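Local coordinates for nucleoprotein (Schmallenberg virus, PDB 4JNG) that encapsidates the viral RNA genome, shields it from nucleases and forms the helical nucleocapsid that serves as template for transcription and replication, at residues L35-Q47 with K114-L126. Numbering follows the deposited sequence.
With nucleotides of chain A.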
loop_
_atom_site.group_PDB
_atom_site.type_symbol
_atom_site.label_atom_id
_atom_site.label_comp_id
_atom_site.label_asym_id
_atom_site.label_seq_id
_atom_site.Cartn_x
_atom_site.Cartn_y
_atom_site.Cartn_z
ATOM N N LEU B 35 -0.740 -19.321 -35.330
ATOM C CA LEU B 35 0.433 -18.721 -34.699
ATOM C C LEU B 35 1.521 -18.367 -35.704
ATOM O O LEU B 35 1.747 -19.082 -36.675
ATOM C CB LEU B 35 1.009 -19.654 -33.646
ATOM C CG LEU B 35 0.089 -19.924 -32.466
ATOM C CD1 LEU B 35 0.692 -21.034 -31.635
ATOM C CD2 LEU B 35 -0.133 -18.662 -31.647
ATOM N N ASN B 36 2.177 -17.243 -35.452
ATOM C CA ASN B 36 3.414 -16.882 -36.128
ATOM C C ASN B 36 4.221 -16.027 -35.164
ATOM O O ASN B 36 3.711 -15.639 -34.121
ATOM C CB ASN B 36 3.141 -16.134 -37.437
ATOM C CG ASN B 36 2.333 -14.872 -37.234
ATOM O OD1 ASN B 36 2.825 -13.880 -36.701
ATOM N ND2 ASN B 36 1.081 -14.900 -37.673
ATOM N N PHE B 37 5.459 -15.713 -35.524
ATOM C CA PHE B 37 6.349 -14.973 -34.637
ATOM C C PHE B 37 5.908 -13.537 -34.360
ATOM O O PHE B 37 6.295 -12.965 -33.345
ATOM C CB PHE B 37 7.784 -14.978 -35.177
ATOM C CG PHE B 37 8.424 -16.343 -35.239
ATOM C CD1 PHE B 37 7.939 -17.412 -34.500
ATOM C CD2 PHE B 37 9.550 -16.544 -36.022
ATOM C CE1 PHE B 37 8.546 -18.652 -34.557
ATOM C CE2 PHE B 37 10.158 -17.785 -36.081
ATOM C CZ PHE B 37 9.659 -18.839 -35.348
ATOM N N GLY B 38 5.119 -12.948 -35.255
ATOM C CA GLY B 38 4.549 -11.617 -35.016
ATOM C C GLY B 38 3.529 -11.663 -33.891
ATOM O O GLY B 38 3.450 -10.754 -33.059
ATOM N N VAL B 39 2.733 -12.724 -33.877
ATOM C CA VAL B 39 1.720 -12.897 -32.847
ATOM C C VAL B 39 2.397 -13.085 -31.489
ATOM O O VAL B 39 1.974 -12.481 -30.498
ATOM C CB VAL B 39 0.786 -14.085 -33.163
ATOM C CG1 VAL B 39 -0.149 -14.363 -32.002
ATOM C CG2 VAL B 39 -0.016 -13.796 -34.424
ATOM N N ALA B 40 3.453 -13.896 -31.441
ATOM C CA ALA B 40 4.186 -14.100 -30.186
ATOM C C ALA B 40 4.957 -12.839 -29.805
ATOM O O ALA B 40 5.099 -12.534 -28.624
ATOM C CB ALA B 40 5.125 -15.292 -30.281
ATOM N N ARG B 41 5.445 -12.106 -30.802
ATOM C CA ARG B 41 6.145 -10.851 -30.541
ATOM C C ARG B 41 5.257 -9.873 -29.779
ATOM O O ARG B 41 5.707 -9.187 -28.866
ATOM C CB ARG B 41 6.595 -10.198 -31.851
ATOM C CG ARG B 41 7.008 -8.746 -31.675
ATOM C CD ARG B 41 7.304 -8.037 -32.987
ATOM N NE ARG B 41 7.577 -6.638 -32.693
ATOM C CZ ARG B 41 8.733 -6.168 -32.236
ATOM N NH1 ARG B 41 9.777 -6.970 -32.034
ATOM N NH2 ARG B 41 8.847 -4.873 -31.989
ATOM N N VAL B 42 4.007 -9.777 -30.213
ATOM C CA VAL B 42 3.055 -8.869 -29.601
ATOM C C VAL B 42 2.678 -9.373 -28.202
ATOM O O VAL B 42 2.644 -8.594 -27.250
ATOM C CB VAL B 42 1.792 -8.710 -30.463
ATOM C CG1 VAL B 42 0.753 -7.873 -29.736
ATOM C CG2 VAL B 42 2.134 -8.060 -31.798
ATOM N N PHE B 43 2.413 -10.669 -28.076
ATOM C CA PHE B 43 2.101 -11.215 -26.759
ATOM C C PHE B 43 3.135 -10.795 -25.722
ATOM O O PHE B 43 2.778 -10.197 -24.707
ATOM C CB PHE B 43 1.979 -12.737 -26.753
ATOM C CG PHE B 43 1.712 -13.293 -25.391
ATOM C CD1 PHE B 43 0.426 -13.304 -24.879
ATOM C CD2 PHE B 43 2.750 -13.758 -24.596
ATOM C CE1 PHE B 43 0.177 -13.783 -23.604
ATOM C CE2 PHE B 43 2.506 -14.239 -23.328
ATOM C CZ PHE B 43 1.215 -14.258 -22.828
ATOM N N PHE B 44 4.407 -11.093 -25.984
ATOM C CA PHE B 44 5.443 -10.942 -24.948
ATOM C C PHE B 44 5.810 -9.499 -24.615
ATOM O O PHE B 44 6.322 -9.241 -23.534
ATOM C CB PHE B 44 6.701 -11.743 -25.288
ATOM C CG PHE B 44 6.528 -13.220 -25.114
ATOM C CD1 PHE B 44 6.408 -13.764 -23.838
ATOM C CD2 PHE B 44 6.483 -14.071 -26.211
ATOM C CE1 PHE B 44 6.239 -15.122 -23.665
ATOM C CE2 PHE B 44 6.309 -15.434 -26.041
ATOM C CZ PHE B 44 6.180 -15.958 -24.764
ATOM N N LEU B 45 5.555 -8.556 -25.518
ATOM C CA LEU B 45 5.740 -7.147 -25.161
ATOM C C LEU B 45 4.527 -6.546 -24.435
ATOM O O LEU B 45 4.669 -5.555 -23.719
ATOM C CB LEU B 45 6.105 -6.316 -26.389
ATOM C CG LEU B 45 7.485 -6.671 -26.953
ATOM C CD1 LEU B 45 7.608 -6.211 -28.394
ATOM C CD2 LEU B 45 8.594 -6.086 -26.095
ATOM N N ASN B 46 3.348 -7.147 -24.605
ATOM C CA ASN B 46 2.115 -6.628 -24.013
ATOM C C ASN B 46 1.573 -7.491 -22.877
ATOM O O ASN B 46 0.408 -7.374 -22.496
ATOM C CB ASN B 46 1.056 -6.466 -25.097
ATOM C CG ASN B 46 1.393 -5.358 -26.065
ATOM O OD1 ASN B 46 2.051 -5.584 -27.075
ATOM N ND2 ASN B 46 0.940 -4.151 -25.762
ATOM N N GLN B 47 2.432 -8.340 -22.323
ATOM C CA GLN B 47 1.997 -9.341 -21.376
ATOM C C GLN B 47 1.750 -8.719 -20.000
ATOM O O GLN B 47 0.785 -9.068 -19.331
ATOM C CB GLN B 47 3.018 -10.474 -21.275
ATOM C CG GLN B 47 2.601 -11.541 -20.273
ATOM C CD GLN B 47 3.606 -12.658 -20.123
ATOM O OE1 GLN B 47 4.755 -12.543 -20.538
ATOM N NE2 GLN B 47 3.178 -13.748 -19.493
ATOM N N LYS B 114 14.251 -20.765 -39.020
ATOM C CA LYS B 114 13.250 -20.339 -38.027
ATOM C C LYS B 114 13.892 -19.650 -36.826
ATOM O O LYS B 114 13.376 -18.644 -36.334
ATOM C CB LYS B 114 12.394 -21.513 -37.545
ATOM C CG LYS B 114 11.497 -22.127 -38.603
ATOM C CD LYS B 114 10.301 -21.259 -38.942
ATOM C CE LYS B 114 9.574 -21.799 -40.162
ATOM N NZ LYS B 114 8.450 -20.917 -40.572
ATOM N N LEU B 115 15.014 -20.186 -36.352
ATOM C CA LEU B 115 15.762 -19.537 -35.288
ATOM C C LEU B 115 16.137 -18.104 -35.673
ATOM O O LEU B 115 15.896 -17.174 -34.905
ATOM C CB LEU B 115 17.014 -20.339 -34.939
ATOM C CG LEU B 115 17.865 -19.772 -33.797
ATOM C CD1 LEU B 115 16.990 -19.405 -32.610
ATOM C CD2 LEU B 115 18.939 -20.768 -33.381
ATOM N N ALA B 116 16.698 -17.929 -36.873
ATOM C CA ALA B 116 17.134 -16.613 -37.339
ATOM C C ALA B 116 15.995 -15.588 -37.360
ATOM O O ALA B 116 16.184 -14.443 -36.942
ATOM C CB ALA B 116 17.797 -16.714 -38.713
ATOM N N GLU B 117 14.815 -15.987 -37.827
ATOM C CA GLU B 117 13.674 -15.053 -37.834
ATOM C C GLU B 117 13.103 -14.805 -36.429
ATOM O O GLU B 117 12.799 -13.659 -36.081
ATOM C CB GLU B 117 12.570 -15.442 -38.835
ATOM C CG GLU B 117 12.181 -16.908 -38.912
ATOM C CD GLU B 117 11.150 -17.187 -39.999
ATOM O OE1 GLU B 117 10.749 -18.358 -40.169
ATOM O OE2 GLU B 117 10.741 -16.238 -40.699
ATOM N N ALA B 118 12.974 -15.850 -35.613
ATOM C CA ALA B 118 12.529 -15.650 -34.226
ATOM C C ALA B 118 13.442 -14.637 -33.557
ATOM O O ALA B 118 12.975 -13.697 -32.930
ATOM C CB ALA B 118 12.530 -16.951 -33.446
ATOM N N SER B 119 14.747 -14.809 -33.749
ATOM C CA SER B 119 15.751 -13.937 -33.134
ATOM C C SER B 119 15.639 -12.472 -33.568
ATOM O O SER B 119 15.999 -11.574 -32.806
ATOM C CB SER B 119 17.167 -14.473 -33.393
ATOM O OG SER B 119 17.581 -14.259 -34.739
ATOM N N ALA B 120 15.123 -12.230 -34.773
ATOM C CA ALA B 120 14.978 -10.870 -35.288
ATOM C C ALA B 120 13.639 -10.217 -34.942
ATOM O O ALA B 120 13.548 -8.992 -34.920
ATOM C CB ALA B 120 15.209 -10.846 -36.795
ATOM N N GLN B 121 12.615 -11.021 -34.649
ATOM C CA GLN B 121 11.275 -10.501 -34.345
ATOM C C GLN B 121 10.899 -10.490 -32.857
ATOM O O GLN B 121 10.266 -9.544 -32.390
ATOM C CB GLN B 121 10.221 -11.318 -35.079
ATOM C CG GLN B 121 10.181 -11.122 -36.575
ATOM C CD GLN B 121 9.196 -12.073 -37.203
ATOM O OE1 GLN B 121 9.536 -13.209 -37.529
ATOM N NE2 GLN B 121 7.957 -11.626 -37.346
ATOM N N ILE B 122 11.282 -11.532 -32.122
ATOM C CA ILE B 122 10.768 -11.748 -30.754
ATOM C C ILE B 122 11.674 -11.217 -29.642
ATOM O O ILE B 122 12.878 -11.497 -29.602
ATOM C CB ILE B 122 10.451 -13.238 -30.517
ATOM C CG1 ILE B 122 9.386 -13.695 -31.514
ATOM C CG2 ILE B 122 9.967 -13.484 -29.088
ATOM C CD1 ILE B 122 9.255 -15.193 -31.622
ATOM N N VAL B 123 11.057 -10.475 -28.722
ATOM C CA VAL B 123 11.747 -9.823 -27.628
ATOM C C VAL B 123 11.233 -10.374 -26.298
ATOM O O VAL B 123 10.034 -10.417 -26.064
ATOM C CB VAL B 123 11.521 -8.300 -27.689
ATOM C CG1 VAL B 123 12.374 -7.597 -26.659
ATOM C CG2 VAL B 123 11.858 -7.767 -29.080
ATOM N N MET B 124 12.147 -10.806 -25.439
ATOM C CA MET B 124 11.795 -11.286 -24.097
ATOM C C MET B 124 12.307 -10.260 -23.092
ATOM O O MET B 124 13.452 -10.342 -22.645
ATOM C CB MET B 124 12.413 -12.664 -23.838
ATOM C CG MET B 124 11.909 -13.396 -22.593
ATOM S SD MET B 124 10.160 -13.866 -22.613
ATOM C CE MET B 124 10.027 -14.655 -24.218
ATOM N N PRO B 125 11.466 -9.271 -22.749
ATOM C CA PRO B 125 11.851 -8.326 -21.712
ATOM C C PRO B 125 11.733 -8.977 -20.347
ATOM O O PRO B 125 10.665 -8.981 -19.751
ATOM C CB PRO B 125 10.838 -7.185 -21.869
ATOM C CG PRO B 125 9.936 -7.558 -22.984
ATOM C CD PRO B 125 10.097 -9.021 -23.212
ATOM N N LEU B 126 12.842 -9.528 -19.879
ATOM C CA LEU B 126 12.906 -10.320 -18.647
ATOM C C LEU B 126 14.241 -11.043 -18.706
ATOM O O LEU B 126 14.976 -11.111 -17.720
ATOM C CB LEU B 126 11.757 -11.339 -18.548
ATOM C CG LEU B 126 10.542 -10.936 -17.717
ATOM C CD1 LEU B 126 9.244 -11.486 -18.292
ATOM C CD2 LEU B 126 10.721 -11.396 -16.281
ATOM P P U A 29 10.917 -4.855 -14.011
ATOM O OP1 U A 29 11.812 -3.687 -14.210
ATOM O OP2 U A 29 9.561 -4.651 -13.439
ATOM O "O5'" U A 29 10.744 -5.635 -15.388
ATOM C "C5'" U A 29 11.837 -5.771 -16.314
ATOM C "C4'" U A 29 11.306 -5.810 -17.725
ATOM O "O4'" U A 29 10.407 -6.949 -17.861
ATOM C "C3'" U A 29 10.504 -4.583 -18.155
ATOM O "O3'" U A 29 10.775 -4.254 -19.516
ATOM C "C2'" U A 29 9.063 -5.047 -17.969
ATOM O "O2'" U A 29 8.090 -4.350 -18.717
ATOM C "C1'" U A 29 9.174 -6.510 -18.391
ATOM N N1 U A 29 8.101 -7.382 -17.888
ATOM C C2 U A 29 7.604 -8.352 -18.741
ATOM O O2 U A 29 8.031 -8.526 -19.869
ATOM N N3 U A 29 6.591 -9.116 -18.217
ATOM C C4 U A 29 6.032 -9.013 -16.961
ATOM O O4 U A 29 5.121 -9.776 -16.638
ATOM C C5 U A 29 6.593 -7.983 -16.142
ATOM C C6 U A 29 7.585 -7.222 -16.620
ATOM P P U A 30 11.333 -2.798 -19.930
ATOM O OP1 U A 30 11.800 -2.101 -18.705
ATOM O OP2 U A 30 10.316 -2.158 -20.804
ATOM O "O5'" U A 30 12.618 -3.145 -20.805
ATOM C "C5'" U A 30 12.708 -4.426 -21.440
ATOM C "C4'" U A 30 13.794 -4.475 -22.490
ATOM O "O4'" U A 30 13.319 -5.300 -23.592
ATOM C "C3'" U A 30 14.227 -3.155 -23.124
ATOM O "O3'" U A 30 15.330 -2.572 -22.431
ATOM C "C2'" U A 30 14.658 -3.599 -24.518
ATOM O "O2'" U A 30 15.958 -4.151 -24.550
ATOM C "C1'" U A 30 13.623 -4.677 -24.826
ATOM N N1 U A 30 12.379 -4.149 -25.408
ATOM C C2 U A 30 12.325 -4.017 -26.782
ATOM O O2 U A 30 13.248 -4.328 -27.514
ATOM N N3 U A 30 11.142 -3.520 -27.267
ATOM C C4 U A 30 10.036 -3.138 -26.540
ATOM O O4 U A 30 9.045 -2.704 -27.129
ATOM C C5 U A 30 10.173 -3.294 -25.125
ATOM C C6 U A 30 11.312 -3.782 -24.619
ATOM P P U A 28 7.703 -6.128 -9.916
ATOM O OP1 U A 28 8.192 -4.790 -9.500
ATOM O OP2 U A 28 6.456 -6.230 -10.713
ATOM O "O5'" U A 28 8.891 -6.849 -10.698
ATOM C "C5'" U A 28 10.263 -6.602 -10.340
ATOM C "C4'" U A 28 11.197 -7.375 -11.240
ATOM O "O4'" U A 28 10.969 -8.797 -11.086
ATOM C "C3'" U A 28 11.026 -7.125 -12.729
ATOM O "O3'" U A 28 11.686 -5.925 -13.109
ATOM C "C2'" U A 28 11.615 -8.389 -13.349
ATOM O "O2'" U A 28 13.008 -8.332 -13.578
ATOM C "C1'" U A 28 11.242 -9.455 -12.312
ATOM N N1 U A 28 10.056 -10.238 -12.688
ATOM C C2 U A 28 10.250 -11.533 -13.126
ATOM O O2 U A 28 11.353 -12.047 -13.211
ATOM N N3 U A 28 9.102 -12.208 -13.459
ATOM C C4 U A 28 7.809 -11.732 -13.402
ATOM O O4 U A 28 6.878 -12.466 -13.737
ATOM C C5 U A 28 7.691 -10.384 -12.941
ATOM C C6 U A 28 8.792 -9.698 -12.612
#
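Phe37 fits as a knob into a hole on helix 112-121, among Lys114, Glu117, Ala118 and Gln121. Ala118 CB lies over one ring face, 4.0 Å from the centroid, a CH-pi contact. Glu117 CG and Gln121 OE1 meet the ring edge. The Gln121 amide plane is turned 62° from the ring. Ile122 CD1 closes in on Phe37 CB at 3.9 Å. Further along, the Phe44 ring is held between Phe43 CD2 over one face and Met124 CE over the other, 3.7 Å from the centroid. Two bends in the Met124 chain bring this methyl to the ring, though its CB points away from helix 37-45. The Met124 sulfur lies oblique to the ring, a Met-aromatic contact. This is the tight, buried part.

The Arg41 side is partly exposed. Arg41 reaches along it, extended from CG to NE, with CG anti to the backbone N (chi1 165°). Its NH1 gives a 2.6 Å hydrogen bond to Gln121 O, in the guanidinium plane. Its NH2 hydrogen-bonds Gln12 of the second subunit, an RNA-binding residue. At the looser Lys114 end, a weak salt bridge joins Lys114 NZ to Glu117 OE1.

Leu45, Val123, Pro125 and Leu126 form an apolar surface against the RNA. Leu45 CD2 packs on Pro125 CG at 3.7 Å and against the U30 base of chain A. Leu126 reaches U28 and U29 of chain A.

Helix 37-45 and segment 114-121 cross at -35°, and residues 122-125 run on extended beside helix 37-45. Phe43 and Phe44 touch helix 93-110, Val39 touches strand 69-74, and Trp134 and Tyr141 hydrogen-bond the backbone of Ile122 and Met124.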